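Local structure of Obg-like ATPase 1 (Schizosaccharomyces pombe, 1NI3) at residues Thr23-Met28 against Leu87-Ile92; Thr35-Ile40 against Glu59-Ala64. The protein hydrolyses ATP, and GTP less efficiently, and negatively regulates the G2/M transition of the cell cycle. One frame throughout, in Å; residues are numbered along the deposited sequence.

Contact 1 (Thr23-Met28 against Leu87-Ile92)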
loop_
_atom_site.group_PDB
_atom_site.type_symbol
_atom_site.label_atom_id
_atom_site.label_comp_id
_atom_site.label_asym_id
_atom_site.label_seq_id
_atom_site.Cartn_x
_atom_site.Cartn_y
_atom_site.Cartn_z
ATOM N N THR A 23 -4.474 -1.812 1.830
ATOM C CA THR A 23 -4.586 -0.401 1.473
ATOM C C THR A 23 -6.067 -0.101 1.275
ATOM O O THR A 23 -6.824 -0.971 0.829
ATOM C CB THR A 23 -3.887 -0.081 0.139
ATOM O OG1 THR A 23 -4.623 -0.666 -0.944
ATOM C CG2 THR A 23 -2.483 -0.646 0.119
ATOM N N GLY A 24 -6.481 1.122 1.606
ATOM C CA GLY A 24 -7.875 1.509 1.448
ATOM C C GLY A 24 -7.954 2.757 0.598
ATOM O O GLY A 24 -7.020 3.558 0.607
ATOM N N ILE A 25 -9.035 2.911 -0.162
ATOM C CA ILE A 25 -9.203 4.089 -1.012
ATOM C C ILE A 25 -9.885 5.270 -0.294
ATOM O O ILE A 25 -11.054 5.198 0.098
ATOM C CB ILE A 25 -10.023 3.749 -2.243
ATOM C CG1 ILE A 25 -9.339 2.606 -2.985
ATOM C CG2 ILE A 25 -10.218 4.997 -3.116
ATOM C CD1 ILE A 25 -9.936 2.280 -4.346
ATOM N N VAL A 26 -9.139 6.359 -0.149
ATOM C CA VAL A 26 -9.596 7.572 0.516
ATOM C C VAL A 26 -9.866 8.687 -0.489
ATOM O O VAL A 26 -9.122 8.869 -1.461
ATOM C CB VAL A 26 -8.532 8.069 1.514
ATOM C CG1 VAL A 26 -8.673 9.565 1.744
ATOM C CG2 VAL A 26 -8.657 7.297 2.810
ATOM N N GLY A 27 -10.917 9.458 -0.238
ATOM C CA GLY A 27 -11.239 10.548 -1.139
ATOM C C GLY A 27 -12.393 11.423 -0.698
ATOM O O GLY A 27 -13.159 11.065 0.187
HETATM N N MSE A 28 -12.513 12.580 -1.328
HETATM C CA MSE A 28 -13.581 13.502 -1.015
HETATM C C MSE A 28 -14.796 13.078 -1.831
HETATM O O MSE A 28 -14.654 12.555 -2.925
HETATM C CB MSE A 28 -13.157 14.924 -1.385
HETATM C CG MSE A 28 -13.782 15.989 -0.528
HETATM SE SE MSE A 28 -13.438 15.699 1.371
HETATM C CE MSE A 28 -11.811 16.736 1.518
ATOM N N LEU A 87 -2.308 -7.556 -3.790
ATOM C CA LEU A 87 -2.393 -6.329 -2.988
ATOM C C LEU A 87 -3.868 -6.161 -2.637
ATOM O O LEU A 87 -4.733 -6.125 -3.520
ATOM C CB LEU A 87 -1.951 -5.073 -3.761
ATOM C CG LEU A 87 -2.270 -3.767 -3.001
ATOM C CD1 LEU A 87 -1.416 -3.692 -1.749
ATOM C CD2 LEU A 87 -2.031 -2.551 -3.870
ATOM N N THR A 88 -4.153 -6.077 -1.347
ATOM C CA THR A 88 -5.519 -5.902 -0.885
ATOM C C THR A 88 -5.900 -4.413 -0.986
ATOM O O THR A 88 -5.140 -3.526 -0.581
ATOM C CB THR A 88 -5.655 -6.403 0.563
ATOM O OG1 THR A 88 -5.287 -7.788 0.604
ATOM C CG2 THR A 88 -7.086 -6.249 1.062
ATOM N N VAL A 89 -7.066 -4.135 -1.556
ATOM C CA VAL A 89 -7.518 -2.762 -1.701
ATOM C C VAL A 89 -8.951 -2.638 -1.194
ATOM O O VAL A 89 -9.858 -3.289 -1.709
ATOM C CB VAL A 89 -7.429 -2.324 -3.183
ATOM C CG1 VAL A 89 -7.787 -0.847 -3.327
ATOM C CG2 VAL A 89 -6.044 -2.596 -3.719
ATOM N N PHE A 90 -9.144 -1.797 -0.180
ATOM C CA PHE A 90 -10.467 -1.603 0.401
ATOM C C PHE A 90 -11.215 -0.360 -0.034
ATOM O O PHE A 90 -10.648 0.741 -0.147
ATOM C CB PHE A 90 -10.403 -1.625 1.924
ATOM C CG PHE A 90 -10.540 -3.003 2.502
ATOM C CD1 PHE A 90 -9.475 -3.608 3.153
ATOM C CD2 PHE A 90 -11.730 -3.718 2.365
ATOM C CE1 PHE A 90 -9.590 -4.903 3.651
ATOM C CE2 PHE A 90 -11.849 -5.019 2.865
ATOM C CZ PHE A 90 -10.784 -5.611 3.507
ATOM N N ASP A 91 -12.506 -0.566 -0.282
ATOM C CA ASP A 91 -13.411 0.493 -0.689
ATOM C C ASP A 91 -14.030 1.115 0.565
ATOM O O ASP A 91 -15.180 0.864 0.907
ATOM C CB ASP A 91 -14.495 -0.081 -1.595
ATOM C CG ASP A 91 -15.549 0.935 -1.939
ATOM O OD1 ASP A 91 -15.182 2.116 -2.130
ATOM O OD2 ASP A 91 -16.739 0.555 -2.028
ATOM N N ILE A 92 -13.232 1.931 1.243
ATOM C CA ILE A 92 -13.644 2.617 2.456
ATOM C C ILE A 92 -15.062 3.183 2.323
ATOM O O ILE A 92 -15.923 2.915 3.165
ATOM C CB ILE A 92 -12.665 3.759 2.786
ATOM C CG1 ILE A 92 -11.235 3.218 2.769
ATOM C CG2 ILE A 92 -13.015 4.361 4.145
ATOM C CD1 ILE A 92 -11.002 2.090 3.749
#
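Thr-23 and Thr-88 meet across two neighbouring parallel strands and illustrate how one carbonyl can serve both the backbone and the side chain of a single residue. Thr-88 O accepts from Thr-23 N at 3.0 Å, this donor standing above the carbonyl plane. Thr-88 O also accepts from Thr-23 OG1 at 2.9 Å, a donor that lies in the plane, on a lone pair. The hydroxyl gets there because OG1 sits between the backbone N and the carbonyl carbon (chi1 70°), which leaves Thr-23 CG2 to meet Leu-87 CD1 at 3.7 Å, the two side chains crossing at about a right angle. The ladder then continues in parallel register. Phe-90 N donates to Thr-23 O at 2.7 Å, and Phe-90 O accepts from Ile-25 N, also at 2.7 Å and almost in line with the carbonyl. Gly-24 turns its own backbone bonds the other way, to Ala-118 and Tyr-120 in strand 118-124. An alanine in place of Thr-23 would probably leave Thr-88 O with the amide as its one donor in this pairing and open a gap beside Leu-87 CD1. Apolar contacts flank the polar ladder: Ile-25 CG1 reaches Val-89 CG1 at 3.8 Å, while Ile-92 CD1 lies 3.9 Å from Gly-24 CA. Past Phe-90 the chain leaves the strand in an inverse gamma turn centred on Asp-91. Such a pair of parallel strands is the heart of the P-loop G domain: one leads through Gly-27 into the Walker A loop, where the ATP site is predicted, and the other into Asp-Ile-Ala-Gly, the DxxG (G3) motif of the family.

Contact 2 (Thr35-Ile40 against Glu59-Ala64)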
loop_
_atom_site.group_PDB
_atom_site.type_symbol
_atom_site.label_atom_id
_atom_site.label_comp_id
_atom_site.label_asym_id
_atom_site.label_seq_id
_atom_site.Cartn_x
_atom_site.Cartn_y
_atom_site.Cartn_z
ATOM N N THR A 35 -16.189 4.326 -8.766
ATOM C CA THR A 35 -15.940 3.915 -10.137
ATOM C C THR A 35 -14.519 3.384 -10.283
ATOM O O THR A 35 -14.288 2.493 -11.094
ATOM C CB THR A 35 -16.161 5.077 -11.108
ATOM O OG1 THR A 35 -16.059 6.316 -10.390
ATOM C CG2 THR A 35 -17.537 4.970 -11.746
ATOM N N PHE A 36 -13.585 3.921 -9.493
ATOM C CA PHE A 36 -12.198 3.480 -9.528
ATOM C C PHE A 36 -12.119 2.066 -8.999
ATOM O O PHE A 36 -11.439 1.212 -9.572
ATOM C CB PHE A 36 -11.309 4.389 -8.676
ATOM C CG PHE A 36 -9.866 3.953 -8.643
ATOM C CD1 PHE A 36 -9.177 3.704 -9.828
ATOM C CD2 PHE A 36 -9.196 3.768 -7.431
ATOM C CE1 PHE A 36 -7.837 3.251 -9.806
ATOM C CE2 PHE A 36 -7.857 3.318 -7.392
ATOM C CZ PHE A 36 -7.176 3.067 -8.580
ATOM N N PHE A 37 -12.823 1.830 -7.900
ATOM C CA PHE A 37 -12.848 0.512 -7.285
ATOM C C PHE A 37 -13.465 -0.521 -8.227
ATOM O O PHE A 37 -12.848 -1.546 -8.532
ATOM C CB PHE A 37 -13.652 0.546 -5.992
ATOM C CG PHE A 37 -13.623 -0.738 -5.243
ATOM C CD1 PHE A 37 -12.533 -1.069 -4.452
ATOM C CD2 PHE A 37 -14.661 -1.644 -5.364
ATOM C CE1 PHE A 37 -12.481 -2.294 -3.785
ATOM C CE2 PHE A 37 -14.621 -2.865 -4.706
ATOM C CZ PHE A 37 -13.527 -3.190 -3.918
ATOM N N ARG A 38 -14.679 -0.243 -8.698
ATOM C CA ARG A 38 -15.349 -1.165 -9.605
ATOM C C ARG A 38 -14.453 -1.467 -10.804
ATOM O O ARG A 38 -14.482 -2.568 -11.348
ATOM C CB ARG A 38 -16.693 -0.589 -10.071
ATOM C CG ARG A 38 -17.582 -1.614 -10.788
ATOM C CD ARG A 38 -18.776 -0.970 -11.484
ATOM N NE ARG A 38 -19.733 -0.416 -10.532
ATOM C CZ ARG A 38 -20.567 -1.145 -9.793
ATOM N NH1 ARG A 38 -20.566 -2.469 -9.896
ATOM N NH2 ARG A 38 -21.405 -0.553 -8.950
ATOM N N ALA A 39 -13.660 -0.479 -11.209
ATOM C CA ALA A 39 -12.730 -0.621 -12.338
ATOM C C ALA A 39 -11.670 -1.669 -12.009
ATOM O O ALA A 39 -11.411 -2.592 -12.788
ATOM C CB ALA A 39 -12.052 0.709 -12.622
ATOM N N ILE A 40 -11.038 -1.493 -10.854
ATOM C CA ILE A 40 -10.020 -2.416 -10.398
ATOM C C ILE A 40 -10.611 -3.820 -10.398
ATOM O O ILE A 40 -10.091 -4.725 -11.040
ATOM C CB ILE A 40 -9.565 -2.060 -8.977
ATOM C CG1 ILE A 40 -8.880 -0.706 -8.971
ATOM C CG2 ILE A 40 -8.632 -3.114 -8.467
ATOM C CD1 ILE A 40 -8.496 -0.257 -7.585
ATOM N N GLU A 59 -16.619 -5.092 -0.591
ATOM C CA GLU A 59 -15.821 -3.868 -0.502
ATOM C C GLU A 59 -14.326 -4.151 -0.519
ATOM O O GLU A 59 -13.505 -3.236 -0.378
ATOM C CB GLU A 59 -16.164 -3.086 0.766
ATOM C CG GLU A 59 -17.595 -2.612 0.849
ATOM C CD GLU A 59 -18.565 -3.756 0.877
ATOM O OE1 GLU A 59 -18.417 -4.638 1.756
ATOM O OE2 GLU A 59 -19.473 -3.777 0.017
ATOM N N GLU A 60 -13.974 -5.420 -0.680
ATOM C CA GLU A 60 -12.578 -5.818 -0.729
ATOM C C GLU A 60 -12.214 -6.336 -2.106
ATOM O O GLU A 60 -12.949 -7.123 -2.698
ATOM C CB GLU A 60 -12.283 -6.919 0.295
ATOM C CG GLU A 60 -10.840 -7.403 0.255
ATOM C CD GLU A 60 -10.491 -8.328 1.404
ATOM O OE1 GLU A 60 -11.197 -9.344 1.578
ATOM O OE2 GLU A 60 -9.518 -8.037 2.139
ATOM N N ALA A 61 -11.066 -5.894 -2.602
ATOM C CA ALA A 61 -10.575 -6.336 -3.892
ATOM C C ALA A 61 -9.161 -6.894 -3.712
ATOM O O ALA A 61 -8.326 -6.279 -3.044
ATOM C CB ALA A 61 -10.573 -5.172 -4.882
ATOM N N LYS A 62 -8.925 -8.082 -4.269
ATOM C CA LYS A 62 -7.613 -8.740 -4.222
ATOM C C LYS A 62 -6.990 -8.494 -5.598
ATOM O O LYS A 62 -7.227 -9.267 -6.527
ATOM C CB LYS A 62 -7.756 -10.261 -4.041
ATOM C CG LYS A 62 -8.431 -10.752 -2.765
ATOM C CD LYS A 62 -7.594 -10.441 -1.541
ATOM C CE LYS A 62 -8.316 -10.755 -0.237
ATOM N NZ LYS A 62 -7.602 -10.118 0.912
ATOM N N VAL A 63 -6.212 -7.428 -5.750
ATOM C CA VAL A 63 -5.618 -7.135 -7.057
ATOM C C VAL A 63 -4.285 -7.865 -7.231
ATOM O O VAL A 63 -3.427 -7.841 -6.345
ATOM C CB VAL A 63 -5.389 -5.625 -7.237
ATOM C CG1 VAL A 63 -5.097 -5.293 -8.698
ATOM C CG2 VAL A 63 -6.596 -4.889 -6.745
ATOM N N ALA A 64 -4.102 -8.504 -8.380
ATOM C CA ALA A 64 -2.870 -9.230 -8.636
ATOM C C ALA A 64 -1.717 -8.272 -8.829
ATOM O O ALA A 64 -1.813 -7.333 -9.615
ATOM C CB ALA A 64 -3.029 -10.117 -9.856
#
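Phe-37 and Ile-40, one turn apart on the helix that follows the P-loop of this G domain, lean on Ala-61 and Val-63 of a strand in the central sheet, a helix-on-sheet packing of the alpha/beta fold. The axes of helix 35-40 and strand 60-64 come within 9.4 Å at 47°, and side chains make the contact between them. Phe-37 shows how one ring does most of this work. Its CB points toward the strand, CG is anti to the backbone N (chi1 -175°), and the far edge of the ring, CE1 and CZ, meets the strand. Phe-37 CE1 lies 3.6 Å from Ala-61 CB, and the tip atom CZ comes 3.5 Å from Glu-59 O, both partners oblique to the ring. Glu-60 C, by contrast, sits in the ring plane, at its edge, 3.9 Å from Phe-37 CZ. Glu-60, whose CB points away from the helix, forms a salt bridge through OE2 with Lys-62 NZ, the hydrogen bond within it being weak. Val-63, which is also touched by Val-89 and by Ile-298 of helix 294-304, takes the second helix residue: Ile-40 CG2 packs against its CG2, with Val-63 CG1 4.2 Å from Ile-40 CG2.

Overall arrangement
The centres of contacts 1 and 2 lie about 9 Å apart within the G domain, and the two share one sheet. In chain order, strand 22-27 passes through the P-loop into helix 33-42, then come strand 60-65 and strand 81-90, so both segments of contact 2 fall between those of contact 1. Strand 81-90 is the common element: it runs parallel to strand 22-27 and antiparallel to strand 60-65, with probable hydrogen bonds from Leu-87 N to Val-63 O and from Asp-91 N to Glu-59 O. Contact 1 thus joins strands within the sheet, whereas contact 2 lays on it the helix beginning at the predicted ATP site.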